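Hydrogenase (NiFe) small subunit HydA (PDB 3MYR) probably catalyses hydrogen oxidation together with its large-subunit partner, its iron-sulfur clusters relaying the electrons to an acceptor. Local coordinates at residues 95-100 with 133-138. Sequence-based numbering, arbitrary orientation.
Sequences SILMET and MDLVRD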
loop_
_atom_site.group_PDB
_atom_site.type_symbol
_atom_site.label_atom_id
_atom_site.label_comp_id
_atom_site.label_asym_id
_atom_site.label_seq_id
_atom_site.Cartn_x
_atom_site.Cartn_y
_atom_site.Cartn_z
ATOM N N SER A 95 -12.679 -21.111 -5.421
ATOM C CA SER A 95 -13.830 -21.215 -6.356
ATOM C C SER A 95 -13.704 -20.221 -7.566
ATOM O O SER A 95 -13.943 -20.575 -8.740
ATOM C CB SER A 95 -15.084 -20.899 -5.554
ATOM O OG SER A 95 -16.148 -21.019 -6.374
ATOM N N ILE A 96 -13.274 -18.998 -7.277
ATOM C CA ILE A 96 -13.148 -17.954 -8.301
ATOM C C ILE A 96 -11.985 -18.286 -9.256
ATOM O O ILE A 96 -12.093 -18.180 -10.472
ATOM C CB ILE A 96 -12.941 -16.558 -7.653
ATOM C CG1 ILE A 96 -14.188 -16.144 -6.801
ATOM C CG2 ILE A 96 -12.601 -15.510 -8.765
ATOM C CD1 ILE A 96 -13.718 -15.166 -5.595
ATOM N N LEU A 97 -10.862 -18.724 -8.690
ATOM C CA LEU A 97 -9.729 -19.158 -9.487
ATOM C C LEU A 97 -10.149 -20.230 -10.493
ATOM O O LEU A 97 -9.926 -20.056 -11.731
ATOM C CB LEU A 97 -8.600 -19.685 -8.585
ATOM C CG LEU A 97 -7.430 -20.363 -9.345
ATOM C CD1 LEU A 97 -6.606 -19.209 -9.999
ATOM C CD2 LEU A 97 -6.498 -21.066 -8.341
ATOM N N MET A 98 -10.778 -21.304 -10.003
ATOM C CA MET A 98 -11.024 -22.446 -10.857
ATOM C C MET A 98 -12.040 -22.048 -11.902
ATOM O O MET A 98 -11.893 -22.405 -13.064
ATOM C CB MET A 98 -11.491 -23.716 -10.068
ATOM C CG MET A 98 -10.386 -24.249 -9.063
ATOM S SD MET A 98 -8.716 -24.260 -9.756
ATOM C CE MET A 98 -8.919 -25.698 -10.854
ATOM N N GLU A 99 -13.050 -21.260 -11.518
ATOM C CA GLU A 99 -14.086 -20.894 -12.497
ATOM C C GLU A 99 -13.516 -19.873 -13.558
ATOM O O GLU A 99 -13.833 -19.976 -14.726
ATOM C CB GLU A 99 -15.312 -20.365 -11.755
ATOM C CG GLU A 99 -16.052 -19.239 -12.462
ATOM C CD GLU A 99 -17.048 -18.460 -11.546
ATOM O OE1 GLU A 99 -18.052 -19.089 -11.125
ATOM O OE2 GLU A 99 -16.834 -17.245 -11.255
ATOM N N THR A 100 -12.615 -18.962 -13.177
ATOM C CA THR A 100 -12.136 -17.976 -14.109
ATOM C C THR A 100 -11.061 -18.556 -15.053
ATOM O O THR A 100 -11.031 -18.225 -16.246
ATOM C CB THR A 100 -11.539 -16.810 -13.335
ATOM O OG1 THR A 100 -12.519 -16.368 -12.392
ATOM C CG2 THR A 100 -11.197 -15.672 -14.233
ATOM N N MET A 133 0.167 -22.918 -9.992
ATOM C CA MET A 133 0.569 -24.138 -10.719
ATOM C C MET A 133 0.198 -25.424 -9.956
ATOM O O MET A 133 -0.122 -26.443 -10.546
ATOM C CB MET A 133 2.078 -24.091 -11.015
ATOM C CG MET A 133 2.950 -24.221 -9.759
ATOM S SD MET A 133 4.747 -23.915 -10.000
ATOM C CE MET A 133 5.275 -25.529 -10.585
ATOM N N ASP A 134 0.189 -25.370 -8.628
ATOM C CA ASP A 134 -0.315 -26.507 -7.847
ATOM C C ASP A 134 -1.817 -26.731 -7.987
ATOM O O ASP A 134 -2.296 -27.854 -7.951
ATOM C CB ASP A 134 0.045 -26.373 -6.351
ATOM C CG ASP A 134 1.553 -26.657 -6.081
ATOM O OD1 ASP A 134 2.326 -26.953 -7.030
ATOM O OD2 ASP A 134 1.966 -26.480 -4.941
ATOM N N LEU A 135 -2.559 -25.667 -8.168
ATOM C CA LEU A 135 -4.017 -25.773 -8.273
ATOM C C LEU A 135 -4.573 -25.848 -9.684
ATOM O O LEU A 135 -5.717 -26.329 -9.902
ATOM C CB LEU A 135 -4.634 -24.566 -7.630
ATOM C CG LEU A 135 -4.831 -24.504 -6.105
ATOM C CD1 LEU A 135 -4.842 -25.715 -5.169
ATOM C CD2 LEU A 135 -4.717 -23.126 -5.446
ATOM N N VAL A 136 -3.806 -25.337 -10.639
ATOM C CA VAL A 136 -4.306 -25.189 -11.968
ATOM C C VAL A 136 -3.358 -25.960 -12.852
ATOM O O VAL A 136 -2.217 -25.505 -13.147
ATOM C CB VAL A 136 -4.290 -23.710 -12.426
ATOM C CG1 VAL A 136 -4.773 -23.652 -13.927
ATOM C CG2 VAL A 136 -5.208 -22.874 -11.521
ATOM N N ARG A 137 -3.827 -27.108 -13.329
ATOM C CA ARG A 137 -2.970 -28.008 -14.101
ATOM C C ARG A 137 -3.369 -28.130 -15.560
ATOM O O ARG A 137 -2.613 -28.680 -16.380
ATOM C CB ARG A 137 -2.913 -29.400 -13.471
ATOM C CG ARG A 137 -2.052 -29.413 -12.150
ATOM C CD ARG A 137 -2.144 -30.744 -11.436
ATOM N NE ARG A 137 -1.679 -31.829 -12.300
ATOM C CZ ARG A 137 -0.437 -31.979 -12.755
ATOM N NH1 ARG A 137 0.545 -31.145 -12.360
ATOM N NH2 ARG A 137 -0.178 -33.034 -13.543
ATOM N N ASP A 138 -4.547 -27.697 -15.948
ATOM C CA ASP A 138 -4.765 -28.092 -17.314
ATOM C C ASP A 138 -4.690 -26.931 -18.301
ATOM O O ASP A 138 -5.311 -26.941 -19.311
ATOM C CB ASP A 138 -5.897 -29.162 -17.442
ATOM C CG ASP A 138 -5.512 -30.533 -16.675
ATOM O OD1 ASP A 138 -4.589 -31.313 -17.146
ATOM O OD2 ASP A 138 -6.105 -30.778 -15.557
#
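M98 and V136 are the residues whose CA atoms come nearest, 7.3 Å apart, where one turn of helix 93-101 faces the place at which helix 132-135 ends. L135 still has helical torsions, whereas V136 is extended, so the second partner is a helix terminus and not a helix flank. Helical bonding persists in 95-100: E99 N donates to S95 O and T100 N to I96 O, and T100 OG1 adds a second bond to I96 O from the opposite face of that carbonyl, at 2.7 Å. Both pieces belong to the flavodoxin-like alpha/beta domain that carries the [4Fe-4S] cluster ligated by C113. They lie on the mixed, largely parallel sheet, as L97 and L135 both touch I76 of strand 69-77, and L97 also reaches V72 and F11. Between the segments the contact is small and largely apolar, burying 172 Å² in all, with the carbonyl oxygen of L135 the one oxygen in it. L97 supplies its centre: CG, anti to the backbone N (chi1 171°), lies 4.0 Å from V136 CG2. L97 CD2 is 4.0 Å from L135 CD2 and 3.9 Å from V136 CG2, touching both residues at once. The two leucine side chains cross at about a right angle, and L97 meets V136 more aslant. Beside them M98, bent at chi2 and chi3 (-43° and -74°), curls its thioether toward the helix end, where CE comes within 3.4 Å of L135 O and SD within 3.6 Å of that same oxygen. M98 SD is also 4.2 Å from V136 CG2, the methionine and valine side chains running past each other in opposite senses. On another side of helix 93-101, E99 OE2 forms a salt bridge with R57 of helix 50-63.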